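Local structure of putative arylalkylamine N-Acetyltransferase 7 (Aedes aegypti, 4FD7) at residues Pro12-Arg17 with Trp30-Asp35; Asp35-Arg40 with Ser87-Arg92; Ser95-Gly100 with Asp156-Gly161; Asn102-Ala107 with Leu148-Leu153; Ile164-Leu169 with Thr198-Gln203. The protein probably transfers an acetyl group from acetyl-CoA to the nitrogen of an amine substrate. One frame throughout, in Å; residues are numbered along the deposited sequence.

Contact 1. Residues Pro12-Arg17 with Trp30-Asp35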
# COMPACT_ATOMS: atom_id res chain seq x y z
N PRO A 12 -8.05 -4.85 18.01
CA PRO A 12 -8.27 -4.71 16.56
C PRO A 12 -9.74 -4.60 16.17
O PRO A 12 -10.57 -5.33 16.71
CB PRO A 12 -7.68 -6.00 15.99
CG PRO A 12 -7.70 -6.97 17.14
CD PRO A 12 -7.46 -6.15 18.36
N SER A 13 -10.04 -3.69 15.24
CA SER A 13 -11.39 -3.52 14.74
C SER A 13 -11.56 -4.18 13.38
O SER A 13 -10.62 -4.22 12.58
CB SER A 13 -11.72 -2.04 14.60
OG SER A 13 -11.75 -1.43 15.88
N VAL A 14 -12.76 -4.67 13.12
CA VAL A 14 -13.09 -5.11 11.77
C VAL A 14 -13.72 -3.95 11.02
O VAL A 14 -14.71 -3.37 11.45
CB VAL A 14 -14.06 -6.31 11.79
CG1 VAL A 14 -14.39 -6.74 10.34
CG2 VAL A 14 -13.42 -7.46 12.55
N TRP A 15 -13.13 -3.61 9.88
CA TRP A 15 -13.57 -2.42 9.16
C TRP A 15 -14.54 -2.69 8.02
O TRP A 15 -15.36 -1.84 7.70
CB TRP A 15 -12.38 -1.62 8.64
CG TRP A 15 -11.49 -1.14 9.76
CD1 TRP A 15 -10.21 -1.53 10.02
CD2 TRP A 15 -11.83 -0.19 10.78
NE1 TRP A 15 -9.73 -0.88 11.13
CE2 TRP A 15 -10.70 -0.06 11.62
CE3 TRP A 15 -12.98 0.55 11.07
CZ2 TRP A 15 -10.69 0.79 12.73
CZ3 TRP A 15 -12.96 1.39 12.18
CH2 TRP A 15 -11.83 1.51 12.99
N HIS A 16 -14.40 -3.85 7.38
CA HIS A 16 -15.15 -4.13 6.16
C HIS A 16 -15.36 -5.64 5.99
O HIS A 16 -14.50 -6.44 6.36
CB HIS A 16 -14.38 -3.56 4.97
CG HIS A 16 -15.05 -3.73 3.65
ND1 HIS A 16 -16.35 -3.34 3.41
CD2 HIS A 16 -14.59 -4.24 2.48
CE1 HIS A 16 -16.66 -3.60 2.15
NE2 HIS A 16 -15.61 -4.15 1.57
N ARG A 17 -16.52 -6.02 5.46
CA ARG A 17 -16.79 -7.42 5.14
C ARG A 17 -17.36 -7.51 3.73
O ARG A 17 -18.07 -6.61 3.29
CB ARG A 17 -17.76 -8.05 6.14
CG ARG A 17 -17.26 -8.09 7.58
CD ARG A 17 -18.24 -8.84 8.47
NE ARG A 17 -17.99 -8.68 9.90
CZ ARG A 17 -17.18 -9.47 10.60
NH1 ARG A 17 -16.53 -10.46 10.01
NH2 ARG A 17 -17.01 -9.26 11.90
N TRP A 30 -17.30 -15.58 2.83
CA TRP A 30 -17.14 -14.25 3.39
C TRP A 30 -15.69 -14.00 3.73
O TRP A 30 -14.98 -14.91 4.15
CB TRP A 30 -17.98 -14.10 4.65
CG TRP A 30 -19.41 -13.83 4.39
CD1 TRP A 30 -20.42 -14.75 4.34
CD2 TRP A 30 -20.01 -12.55 4.17
NE1 TRP A 30 -21.61 -14.12 4.09
CE2 TRP A 30 -21.39 -12.76 3.98
CE3 TRP A 30 -19.51 -11.25 4.11
CZ2 TRP A 30 -22.28 -11.72 3.73
CZ3 TRP A 30 -20.40 -10.21 3.85
CH2 TRP A 30 -21.76 -10.45 3.67
N TYR A 31 -15.26 -12.75 3.54
CA TYR A 31 -13.94 -12.32 3.95
C TYR A 31 -14.12 -11.07 4.81
O TYR A 31 -15.17 -10.44 4.79
CB TYR A 31 -13.10 -11.91 2.73
CG TYR A 31 -12.78 -13.03 1.75
CD1 TYR A 31 -11.55 -13.68 1.80
CD2 TYR A 31 -13.69 -13.40 0.77
CE1 TYR A 31 -11.24 -14.70 0.90
CE2 TYR A 31 -13.39 -14.41 -0.13
CZ TYR A 31 -12.17 -15.05 -0.06
OH TYR A 31 -11.87 -16.06 -0.97
N ARG A 32 -13.08 -10.71 5.55
CA ARG A 32 -13.10 -9.45 6.27
C ARG A 32 -11.76 -8.73 6.10
O ARG A 32 -10.73 -9.37 5.83
CB ARG A 32 -13.37 -9.67 7.76
CG ARG A 32 -12.30 -10.51 8.46
CD ARG A 32 -12.67 -10.77 9.91
NE ARG A 32 -11.61 -11.48 10.62
CZ ARG A 32 -11.46 -12.79 10.61
NH1 ARG A 32 -12.29 -13.56 9.92
NH2 ARG A 32 -10.46 -13.35 11.29
N VAL A 33 -11.81 -7.41 6.25
CA VAL A 33 -10.61 -6.58 6.33
C VAL A 33 -10.61 -5.91 7.71
O VAL A 33 -11.62 -5.31 8.11
CB VAL A 33 -10.59 -5.48 5.25
CG1 VAL A 33 -9.20 -4.80 5.23
CG2 VAL A 33 -10.95 -6.05 3.88
N GLN A 34 -9.51 -6.04 8.43
CA GLN A 34 -9.45 -5.56 9.81
C GLN A 34 -8.08 -5.05 10.18
O GLN A 34 -7.11 -5.24 9.44
CB GLN A 34 -9.82 -6.69 10.77
CG GLN A 34 -8.86 -7.89 10.71
CD GLN A 34 -8.98 -8.80 11.93
OE1 GLN A 34 -9.79 -9.72 11.96
NE2 GLN A 34 -8.16 -8.55 12.93
N ASP A 35 -7.99 -4.40 11.34
CA ASP A 35 -6.69 -4.02 11.91
C ASP A 35 -5.81 -5.25 11.99
O ASP A 35 -6.27 -6.34 12.36
CB ASP A 35 -6.84 -3.46 13.32
CG ASP A 35 -7.46 -2.09 13.36
OD1 ASP A 35 -7.14 -1.24 12.49
OD2 ASP A 35 -8.27 -1.85 14.29
O HOH W 1 -16.54 -11.02 6.89
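Asp35 reaches across to Ser13 and Trp15 with its two carboxylate oxygens. Asp35 CG stands beside its own backbone N (chi1 -72°); from there Asp35 OD2 accepts from Ser13 N at 2.7 Å, 30° out of the carboxylate plane, while Asp35 OD1 accepts from Trp15 NE1 at 2.9 Å. The indole donates within its own ring plane but meets OD1 from above the carboxylate, the two planes lying 81° apart. Arg5 pairs with OD2 as well, so a buried acid suits this place. The strands belong to the antiparallel hairpin 14-21/28-35 at the edge of the GNAT sheet, and a classic beta bulge interrupts it: Val33 O accepts from both Trp15 N (2.9 Å) and His16 N (3.2 Å). Gln34 CG stands between its backbone N and carbonyl carbon, the chain beyond extended. Gln34 OE1 accepts from Arg32 NE (2.9 Å), in the planes of both groups, and Gln34 NE2 donates to Asp35 O (3.0 Å), which fixes the amide's rotation. The beta-branched Val14 sets CG1 over the centre of the Arg17 guanidinium. Arg17 and Arg32 run abreast; Arg17 NH1 pairs with Glu93 and donates to a water held by Tyr31 O.

Contact 2. Residues Asp35-Arg40 with Ser87-Arg92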
# COMPACT_ATOMS: atom_id res chain seq x y z
N ASP A 35 -7.99 -4.40 11.34
CA ASP A 35 -6.69 -4.02 11.91
C ASP A 35 -5.81 -5.25 11.99
O ASP A 35 -6.27 -6.34 12.36
CB ASP A 35 -6.84 -3.46 13.32
CG ASP A 35 -7.46 -2.09 13.36
OD1 ASP A 35 -7.14 -1.24 12.49
OD2 ASP A 35 -8.27 -1.85 14.29
N LEU A 36 -4.54 -5.09 11.65
CA LEU A 36 -3.58 -6.18 11.73
C LEU A 36 -3.16 -6.38 13.18
O LEU A 36 -2.57 -5.48 13.78
CB LEU A 36 -2.34 -5.84 10.88
CG LEU A 36 -1.20 -6.85 10.99
CD1 LEU A 36 -1.58 -8.17 10.32
CD2 LEU A 36 0.09 -6.29 10.37
N PRO A 37 -3.50 -7.55 13.77
CA PRO A 37 -3.14 -7.81 15.17
C PRO A 37 -1.64 -7.83 15.37
O PRO A 37 -0.91 -8.27 14.47
CB PRO A 37 -3.74 -9.20 15.44
CG PRO A 37 -4.84 -9.36 14.42
CD PRO A 37 -4.30 -8.65 13.20
N GLU A 38 -1.17 -7.37 16.52
CA GLU A 38 0.27 -7.33 16.76
C GLU A 38 0.93 -8.71 16.59
O GLU A 38 2.01 -8.81 16.01
CB GLU A 38 0.57 -6.74 18.14
CG GLU A 38 0.14 -5.27 18.29
CD GLU A 38 1.32 -4.35 18.58
OE1 GLU A 38 2.45 -4.87 18.68
OE2 GLU A 38 1.11 -3.12 18.69
N ASP A 39 0.26 -9.76 17.05
CA ASP A 39 0.86 -11.10 17.00
C ASP A 39 0.86 -11.69 15.59
O ASP A 39 1.24 -12.84 15.39
CB ASP A 39 0.16 -12.06 17.97
CG ASP A 39 -1.29 -12.30 17.61
OD1 ASP A 39 -1.80 -11.63 16.69
OD2 ASP A 39 -1.93 -13.16 18.26
N ARG A 40 0.41 -10.91 14.61
CA ARG A 40 0.53 -11.32 13.21
C ARG A 40 1.50 -10.42 12.43
O ARG A 40 1.67 -10.58 11.20
CB ARG A 40 -0.83 -11.31 12.53
CG ARG A 40 -1.92 -12.10 13.25
CD ARG A 40 -1.55 -13.57 13.49
NE ARG A 40 -1.19 -14.31 12.27
CZ ARG A 40 -2.04 -14.84 11.39
NH1 ARG A 40 -1.57 -15.49 10.33
NH2 ARG A 40 -3.36 -14.71 11.54
N SER A 87 -2.13 -0.57 9.88
CA SER A 87 -2.06 -1.50 8.76
C SER A 87 -3.24 -2.47 8.69
O SER A 87 -3.78 -2.87 9.72
CB SER A 87 -0.72 -2.23 8.72
OG SER A 87 0.34 -1.30 8.53
N LEU A 88 -3.62 -2.83 7.47
CA LEU A 88 -4.85 -3.60 7.27
C LEU A 88 -4.60 -5.01 6.74
O LEU A 88 -3.69 -5.23 5.95
CB LEU A 88 -5.78 -2.83 6.35
CG LEU A 88 -6.31 -1.51 6.93
CD1 LEU A 88 -7.12 -0.75 5.90
CD2 LEU A 88 -7.16 -1.82 8.16
N VAL A 89 -5.41 -5.98 7.18
CA VAL A 89 -5.21 -7.37 6.77
C VAL A 89 -6.55 -7.99 6.38
O VAL A 89 -7.59 -7.65 6.95
CB VAL A 89 -4.53 -8.20 7.89
CG1 VAL A 89 -5.40 -8.29 9.17
CG2 VAL A 89 -4.20 -9.62 7.41
N CYS A 90 -6.52 -8.89 5.40
CA CYS A 90 -7.72 -9.58 4.95
C CYS A 90 -7.67 -11.05 5.35
O CYS A 90 -6.65 -11.74 5.15
CB CYS A 90 -7.89 -9.47 3.42
SG CYS A 90 -9.35 -10.29 2.70
N PHE A 91 -8.77 -11.53 5.93
CA PHE A 91 -8.90 -12.96 6.25
C PHE A 91 -10.15 -13.50 5.61
O PHE A 91 -11.14 -12.79 5.46
CB PHE A 91 -9.01 -13.20 7.76
CG PHE A 91 -7.78 -12.81 8.55
CD1 PHE A 91 -6.57 -13.46 8.36
CD2 PHE A 91 -7.85 -11.80 9.50
CE1 PHE A 91 -5.44 -13.11 9.11
CE2 PHE A 91 -6.73 -11.43 10.25
CZ PHE A 91 -5.52 -12.09 10.06
N ARG A 92 -10.11 -14.78 5.24
CA ARG A 92 -11.31 -15.51 4.85
C ARG A 92 -11.92 -16.11 6.12
O ARG A 92 -11.21 -16.67 6.95
CB ARG A 92 -10.91 -16.64 3.89
CG ARG A 92 -12.07 -17.42 3.28
CD ARG A 92 -11.51 -18.39 2.26
NE ARG A 92 -10.39 -19.13 2.84
CZ ARG A 92 -10.36 -20.45 2.98
NH1 ARG A 92 -11.39 -21.18 2.57
NH2 ARG A 92 -9.30 -21.03 3.53
O HOH W 2 -4.30 -1.41 12.22
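Leu36, Val89 and Phe91 bring the largest areas to this junction, where the chain leaves strand 28-35, beside central strand 88-92 of the antiparallel GNAT sheet, and heads for helix 41-55. Leu36 holds CG anti to its backbone N (chi1 174°) and crosses Val89 at about a right angle, with Leu36 CD1 3.8 Å from Val89 CB. The two methyls of Val89 meet different neighbours: Val89 CG1 packs 3.8 Å from Leu36 CA and 4.2 Å from Pro37 CD, while CG2 sits over the rim of one face of the Phe91 ring. Arg40 slants across Phe91, its bent chain bringing Arg40 NH2 to 3.6 Å from Phe91 CE1, with the planes 20° apart. That NH2 has its polar partner in Asp96 O, and NE pairs with Asp43. At the other end Leu36 N donates to Ser87 O (3.0 Å), and a water spans Ser87 O and Asp35 OD1, of a carboxylate that also accepts from Ser13 N and Trp15 NE1. Apolar packing therefore carries most of this junction, while one backbone bond and the bridging water satisfy the buried carbonyl of Ser87.

Contact 3. Residues Ser95-Gly100 with Asp156-Gly161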
# COMPACT_ATOMS: atom_id res chain seq x y z
N SER A 95 -10.59 -19.19 8.53
CA SER A 95 -9.15 -19.41 8.40
C SER A 95 -8.30 -18.26 8.92
O SER A 95 -8.61 -17.09 8.68
CB SER A 95 -8.79 -19.68 6.94
OG SER A 95 -7.39 -19.72 6.77
N ASP A 96 -7.22 -18.60 9.61
CA ASP A 96 -6.37 -17.56 10.19
C ASP A 96 -5.25 -17.15 9.24
O ASP A 96 -4.39 -16.33 9.57
CB ASP A 96 -5.82 -18.04 11.53
CG ASP A 96 -6.91 -18.27 12.55
OD1 ASP A 96 -7.49 -17.28 13.02
OD2 ASP A 96 -7.18 -19.44 12.90
N GLU A 97 -5.29 -17.71 8.04
CA GLU A 97 -4.24 -17.46 7.06
C GLU A 97 -4.40 -16.09 6.40
O GLU A 97 -5.51 -15.70 6.02
CB GLU A 97 -4.28 -18.56 6.00
CG GLU A 97 -3.02 -18.71 5.21
CD GLU A 97 -3.09 -19.92 4.30
OE1 GLU A 97 -2.99 -21.05 4.82
OE2 GLU A 97 -3.27 -19.73 3.08
N ILE A 98 -3.30 -15.37 6.26
CA ILE A 98 -3.35 -14.04 5.65
C ILE A 98 -3.70 -14.12 4.16
O ILE A 98 -3.01 -14.77 3.38
CB ILE A 98 -2.04 -13.26 5.83
CG1 ILE A 98 -1.83 -12.92 7.30
CG2 ILE A 98 -2.05 -11.99 4.96
CD1 ILE A 98 -0.48 -12.30 7.60
N VAL A 99 -4.78 -13.45 3.77
CA VAL A 99 -5.16 -13.41 2.35
C VAL A 99 -4.44 -12.26 1.65
O VAL A 99 -3.83 -12.44 0.60
CB VAL A 99 -6.68 -13.27 2.15
CG1 VAL A 99 -7.00 -13.14 0.68
CG2 VAL A 99 -7.42 -14.48 2.74
N GLY A 100 -4.53 -11.08 2.25
CA GLY A 100 -3.82 -9.92 1.76
C GLY A 100 -3.44 -9.00 2.91
O GLY A 100 -3.96 -9.12 4.01
N ASP A 156 -2.19 -12.82 -1.74
CA ASP A 156 -1.72 -14.16 -2.06
C ASP A 156 -2.28 -14.55 -3.42
O ASP A 156 -3.49 -14.50 -3.63
CB ASP A 156 -2.17 -15.15 -0.99
CG ASP A 156 -1.61 -16.55 -1.19
OD1 ASP A 156 -1.30 -16.94 -2.34
OD2 ASP A 156 -1.48 -17.26 -0.18
N PRO A 157 -1.39 -14.92 -4.36
CA PRO A 157 -1.75 -15.33 -5.71
C PRO A 157 -2.89 -16.34 -5.78
O PRO A 157 -3.67 -16.28 -6.73
CB PRO A 157 -0.45 -15.97 -6.21
CG PRO A 157 0.60 -15.18 -5.54
CD PRO A 157 0.07 -14.91 -4.16
N LYS A 158 -3.03 -17.23 -4.81
CA LYS A 158 -4.11 -18.21 -4.90
C LYS A 158 -5.47 -17.62 -4.55
O LYS A 158 -6.49 -18.33 -4.57
CB LYS A 158 -3.81 -19.48 -4.10
CG LYS A 158 -3.97 -19.35 -2.61
CD LYS A 158 -3.13 -20.41 -1.89
CE LYS A 158 -3.55 -20.54 -0.44
NZ LYS A 158 -4.01 -19.22 0.07
N TYR A 159 -5.49 -16.32 -4.25
CA TYR A 159 -6.73 -15.59 -4.03
C TYR A 159 -6.93 -14.45 -5.02
O TYR A 159 -7.86 -13.65 -4.86
CB TYR A 159 -6.75 -15.00 -2.62
CG TYR A 159 -7.12 -15.98 -1.56
CD1 TYR A 159 -6.15 -16.50 -0.71
CD2 TYR A 159 -8.43 -16.41 -1.39
CE1 TYR A 159 -6.47 -17.41 0.27
CE2 TYR A 159 -8.76 -17.33 -0.42
CZ TYR A 159 -7.78 -17.83 0.41
OH TYR A 159 -8.10 -18.74 1.39
N ARG A 160 -6.07 -14.34 -6.03
CA ARG A 160 -6.24 -13.22 -6.95
C ARG A 160 -7.44 -13.41 -7.88
O ARG A 160 -8.02 -14.51 -7.97
CB ARG A 160 -4.93 -12.87 -7.69
CG ARG A 160 -4.03 -11.86 -6.92
CD ARG A 160 -2.65 -11.74 -7.53
NE ARG A 160 -1.58 -11.72 -6.53
CZ ARG A 160 -0.29 -11.92 -6.81
NH1 ARG A 160 0.07 -12.15 -8.07
NH2 ARG A 160 0.63 -11.89 -5.85
N GLY A 161 -7.86 -12.32 -8.51
CA GLY A 161 -9.00 -12.35 -9.41
C GLY A 161 -10.33 -12.30 -8.69
O GLY A 161 -11.38 -12.52 -9.29
O HOH W 3 -1.16 -16.39 2.47
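Lys158 NZ is gripped by two carboxylates, Glu97 OE2 across the contact at 3.1 Å and Asp156 OD2 within its own segment at 3.2 Å. Glu97 meets the amine nearly along its C-O bond, whereas the amine stands well above the plane of Asp156. The extended Glu97 chain spans the distance, and a lysine charge between the two acids would offset the repulsion of Glu97 OE2 and Asp156 OD2, which are 4.5 Å apart. Asp156 OD1 accepts from Lys158 N (3.0 Å) in an Asx turn, and a water links OD2 to Ile98 O. The turn lies between strand 146-155 and helix 164-170, where GNAT proteins carry the Arg-x-x-Gly-x-Gly/Ala signature; Arg160 fits its first position, with Gly161 at the variable one after it, consistent with a loop that receives the pyrophosphate of CoA. The backbone link is nearly straight, Asp156 N to Val99 O at 2.9 Å and 177°. Beside it Val99, with CG1 anti to its backbone N (chi1 176°), lays both methyls over one face of Tyr159: Val99 CG1 makes a CH-pi contact, and CG2 lies toward the rim near CE1.

Contact 4. Residues Asn102-Ala107 with Leu148-Leu153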
# COMPACT_ATOMS: atom_id res chain seq x y z
N ASN A 102 -1.97 -4.68 3.69
CA ASN A 102 -1.65 -3.35 3.18
C ASN A 102 -0.96 -2.67 4.34
O ASN A 102 -1.57 -2.43 5.38
CB ASN A 102 -2.94 -2.59 2.83
CG ASN A 102 -2.76 -1.54 1.72
OD1 ASN A 102 -3.74 -0.97 1.25
ND2 ASN A 102 -1.52 -1.27 1.33
N ILE A 103 0.33 -2.39 4.19
CA ILE A 103 1.08 -1.70 5.24
C ILE A 103 0.86 -0.20 5.08
O ILE A 103 1.20 0.38 4.05
CB ILE A 103 2.58 -2.05 5.20
CG1 ILE A 103 2.78 -3.57 5.27
CG2 ILE A 103 3.32 -1.37 6.35
CD1 ILE A 103 2.37 -4.18 6.60
N LEU A 104 0.29 0.42 6.11
CA LEU A 104 -0.14 1.80 6.00
C LEU A 104 0.49 2.66 7.10
O LEU A 104 0.81 2.16 8.19
CB LEU A 104 -1.68 1.91 6.13
CG LEU A 104 -2.65 1.07 5.29
CD1 LEU A 104 -4.08 1.45 5.64
CD2 LEU A 104 -2.43 1.23 3.82
N ASP A 105 0.65 3.94 6.82
CA ASP A 105 0.92 4.89 7.91
C ASP A 105 0.34 6.26 7.57
O ASP A 105 -0.31 6.40 6.54
CB ASP A 105 2.41 4.96 8.26
CG ASP A 105 3.26 5.59 7.18
OD1 ASP A 105 2.74 5.96 6.11
OD2 ASP A 105 4.48 5.70 7.41
N VAL A 106 0.58 7.26 8.41
CA VAL A 106 0.03 8.58 8.12
C VAL A 106 1.13 9.53 7.65
O VAL A 106 2.16 9.67 8.31
CB VAL A 106 -0.75 9.13 9.32
CG1 VAL A 106 -1.25 10.57 9.06
CG2 VAL A 106 -1.93 8.21 9.63
N ALA A 107 0.92 10.14 6.48
CA ALA A 107 1.83 11.15 5.96
C ALA A 107 1.38 12.49 6.54
O ALA A 107 0.19 12.76 6.64
CB ALA A 107 1.78 11.18 4.45
N LEU A 148 -3.78 9.31 4.94
CA LEU A 148 -3.43 7.91 5.07
C LEU A 148 -2.68 7.44 3.83
O LEU A 148 -3.21 7.47 2.73
CB LEU A 148 -4.69 7.06 5.23
CG LEU A 148 -4.42 5.57 5.48
CD1 LEU A 148 -3.63 5.38 6.76
CD2 LEU A 148 -5.75 4.81 5.54
N ASN A 149 -1.43 7.02 4.02
CA ASN A 149 -0.56 6.57 2.94
C ASN A 149 -0.24 5.10 3.12
O ASN A 149 -0.61 4.49 4.15
CB ASN A 149 0.73 7.38 2.98
CG ASN A 149 1.54 7.29 1.69
OD1 ASN A 149 1.14 6.67 0.70
ND2 ASN A 149 2.70 7.93 1.69
N ALA A 150 0.47 4.53 2.16
CA ALA A 150 0.75 3.10 2.14
C ALA A 150 2.13 2.81 1.57
O ALA A 150 2.65 3.58 0.76
CB ALA A 150 -0.29 2.39 1.33
N MET A 151 2.68 1.66 1.95
CA MET A 151 3.92 1.16 1.36
C MET A 151 3.72 -0.30 0.98
O MET A 151 4.39 -1.17 1.52
CB MET A 151 5.09 1.29 2.34
CG MET A 151 6.45 0.91 1.78
SD MET A 151 6.92 1.84 0.32
CE MET A 151 7.07 0.55 -0.92
N GLY A 152 2.76 -0.56 0.10
CA GLY A 152 2.60 -1.89 -0.47
C GLY A 152 1.32 -2.60 -0.08
O GLY A 152 0.95 -2.66 1.10
N LEU A 153 0.64 -3.15 -1.09
CA LEU A 153 -0.50 -4.04 -0.89
C LEU A 153 -0.16 -5.38 -1.53
O LEU A 153 0.11 -5.45 -2.73
CB LEU A 153 -1.78 -3.46 -1.52
CG LEU A 153 -3.13 -4.06 -1.07
CD1 LEU A 153 -4.30 -3.17 -1.47
CD2 LEU A 153 -3.38 -5.46 -1.62
O HOH W 4 3.85 8.29 4.79
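Strand 102-107 runs antiparallel to strand 148-150, their axes 4.5 Å apart, and the register slips by one residue as segment 148-153 turns a corner at Met151. The slip is consistent with the bulge that the GNAT fold places in the strand usually called beta4 (here 146-155), where the sheet splays to receive acetyl-CoA. Gly152 sits there at phi 113°, and glycine avoids the clash with Met151 O that a CB would make. Gly152 O accepts from Ile103 N at 3.2 Å and from Asn102 ND2 at 2.8 Å, the amide coming from above the carbonyl plane. Asn102 holds CG anti to its backbone N (chi1 -152°), and Arg172 binds OD1, so the amide's rotation is fixed. On the other side of Ile103, Leu104 CD2 presses to 3.5 Å from Ala150 CB, a tightness the small alanine allows. Leu104 CD1 meets Leu148 CD2 at 3.8 Å. On the opposite face Asp105 and Asn149 lie level: a water donates to Asp105 OD1 at 2.9 Å and accepts a weak bond from Asn149 ND2.

Contact 5. Residues Ile164-Leu169 with Thr198-Gln203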
# COMPACT_ATOMS: atom_id res chain seq x y z
N ILE A 164 -10.08 -8.82 -4.10
CA ILE A 164 -9.59 -8.64 -2.73
C ILE A 164 -8.82 -7.32 -2.54
O ILE A 164 -9.00 -6.64 -1.53
CB ILE A 164 -8.81 -9.90 -2.23
CG1 ILE A 164 -9.79 -10.95 -1.70
CG2 ILE A 164 -7.80 -9.53 -1.14
CD1 ILE A 164 -9.46 -12.37 -2.09
N ALA A 165 -8.01 -6.94 -3.54
CA ALA A 165 -7.25 -5.68 -3.44
C ALA A 165 -8.19 -4.48 -3.33
O ALA A 165 -8.01 -3.58 -2.49
CB ALA A 165 -6.32 -5.52 -4.64
N THR A 166 -9.20 -4.47 -4.21
CA THR A 166 -10.22 -3.45 -4.17
C THR A 166 -10.83 -3.34 -2.77
O THR A 166 -10.89 -2.26 -2.20
CB THR A 166 -11.34 -3.76 -5.17
OG1 THR A 166 -10.80 -3.80 -6.49
CG2 THR A 166 -12.45 -2.71 -5.09
N GLU A 167 -11.31 -4.46 -2.24
CA GLU A 167 -11.96 -4.41 -0.92
C GLU A 167 -11.04 -4.00 0.23
O GLU A 167 -11.48 -3.33 1.19
CB GLU A 167 -12.70 -5.72 -0.63
CG GLU A 167 -13.75 -6.11 -1.67
CD GLU A 167 -14.73 -4.99 -2.04
OE1 GLU A 167 -15.20 -4.25 -1.15
OE2 GLU A 167 -15.05 -4.84 -3.23
N ILE A 168 -9.75 -4.36 0.14
CA ILE A 168 -8.79 -3.95 1.16
C ILE A 168 -8.63 -2.43 1.11
O ILE A 168 -8.57 -1.76 2.15
CB ILE A 168 -7.42 -4.65 0.98
CG1 ILE A 168 -7.51 -6.10 1.46
CG2 ILE A 168 -6.33 -3.94 1.74
CD1 ILE A 168 -6.36 -6.96 1.01
N LEU A 169 -8.57 -1.87 -0.10
CA LEU A 169 -8.56 -0.41 -0.23
C LEU A 169 -9.86 0.22 0.25
O LEU A 169 -9.86 1.33 0.78
CB LEU A 169 -8.34 0.02 -1.67
CG LEU A 169 -6.98 -0.30 -2.27
CD1 LEU A 169 -7.00 0.01 -3.73
CD2 LEU A 169 -5.89 0.50 -1.55
N THR A 198 -9.25 2.86 -8.53
CA THR A 198 -10.29 3.56 -9.30
C THR A 198 -11.67 3.06 -8.89
O THR A 198 -12.56 3.87 -8.60
CB THR A 198 -10.07 3.39 -10.81
OG1 THR A 198 -8.94 4.19 -11.21
CG2 THR A 198 -11.32 3.84 -11.60
N ARG A 199 -11.82 1.75 -8.82
CA ARG A 199 -13.10 1.17 -8.43
C ARG A 199 -13.57 1.59 -7.02
O ARG A 199 -14.77 1.71 -6.76
CB ARG A 199 -13.08 -0.36 -8.64
CG ARG A 199 -12.91 -0.72 -10.12
CD ARG A 199 -12.91 -2.22 -10.41
NE ARG A 199 -13.09 -2.51 -11.84
CZ ARG A 199 -14.29 -2.57 -12.43
NH1 ARG A 199 -15.39 -2.36 -11.71
NH2 ARG A 199 -14.39 -2.84 -13.72
N VAL A 200 -12.62 1.85 -6.12
CA VAL A 200 -12.97 2.38 -4.79
C VAL A 200 -13.38 3.87 -4.82
O VAL A 200 -14.07 4.37 -3.92
CB VAL A 200 -11.83 2.13 -3.79
CG1 VAL A 200 -12.02 2.90 -2.48
CG2 VAL A 200 -11.72 0.64 -3.51
N GLY A 201 -12.99 4.58 -5.87
CA GLY A 201 -13.27 5.99 -5.96
C GLY A 201 -12.09 6.92 -5.78
O GLY A 201 -12.29 8.12 -5.58
N PHE A 202 -10.86 6.39 -5.83
CA PHE A 202 -9.67 7.24 -5.86
C PHE A 202 -9.63 8.01 -7.18
O PHE A 202 -10.02 7.47 -8.22
CB PHE A 202 -8.38 6.42 -5.74
CG PHE A 202 -8.04 5.98 -4.35
CD1 PHE A 202 -8.66 4.87 -3.79
CD2 PHE A 202 -7.07 6.64 -3.62
CE1 PHE A 202 -8.33 4.43 -2.50
CE2 PHE A 202 -6.74 6.22 -2.32
CZ PHE A 202 -7.36 5.11 -1.76
N GLN A 203 -9.13 9.24 -7.14
CA GLN A 203 -8.94 10.05 -8.33
C GLN A 203 -7.45 10.20 -8.65
O GLN A 203 -6.62 10.24 -7.74
CB GLN A 203 -9.52 11.45 -8.13
CG GLN A 203 -8.80 12.24 -7.04
CD GLN A 203 -8.79 13.73 -7.27
OE1 GLN A 203 -7.73 14.33 -7.49
NE2 GLN A 203 -9.97 14.35 -7.22
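Van der Waals packing carries the meeting of Thr166 and Leu169 with Val200. Val200 puts CG1 anti to its backbone N (chi1 169°), which leaves CG2 directed at the other helix. Val200 CG2 lies 3.8 Å from Thr166 CG2 and 3.9 Å from Leu169 CB. The same Val200 CG2 is 3.3 Å from Thr166 O, so it nests between two residues one helical turn apart. The side chains of Thr166 and Val200 pass one another running opposite ways. Both are beta-branched, and such short, stiff side chains let the helices come close, as do Ala196 and Ala197 beside them. At the margins Thr166 CG2 touches Arg199 CB at 4.3 Å, the long arginine then leading away, and Phe202 CE1 comes 4.5 Å from Leu169 CB while its ring meets Phe188 edge-to-face. Between the two segments there are no polar bonds; Glu167 instead turns to His16 and Arg170. Helix 164-170 keeps its own ladder, Leu169 N to Ala165 O among it. Helix 191-200 ends in a Schellman motif, in which Gly201, at phi 108°, donates its N to Thr198 O at 2.9 Å and turns the chain toward strand 203-209. In the GNAT fold helix 164-170 follows the presumed CoA pyrophosphate loop. The fit of the two segments thus depends on complementary shape and on the apolar surface it removes from water.

Overall arrangement
Four of the five contacts reach one antiparallel sheet, ordered 14-21, 28-35, 88-92, 98-108, 146-155. Contacts 1 and 2 share Asp35, their centres about 8 Å apart, and are joined by Gln34 N to Val89 O (2.9 Å). Contact 2 passes to contact 3 through Cys90 O and Val99 N, and to contact 4 through Leu88 O and Asn102 N. Contacts 3 and 4 both use strand 98-108, contact 3 pairing its start with the loop that follows strand 146-155; their centres are about 19 Å apart. Helix 164-170 of contact 5 packs on the sheet: His16 NE2 reaches Glu167 OE1 at 2.7 Å, and Ile168 touches Asn102 and Leu153. By family resemblance, the bulge of contact 4 and the loop of contact 3 probably border the acetyl-CoA site.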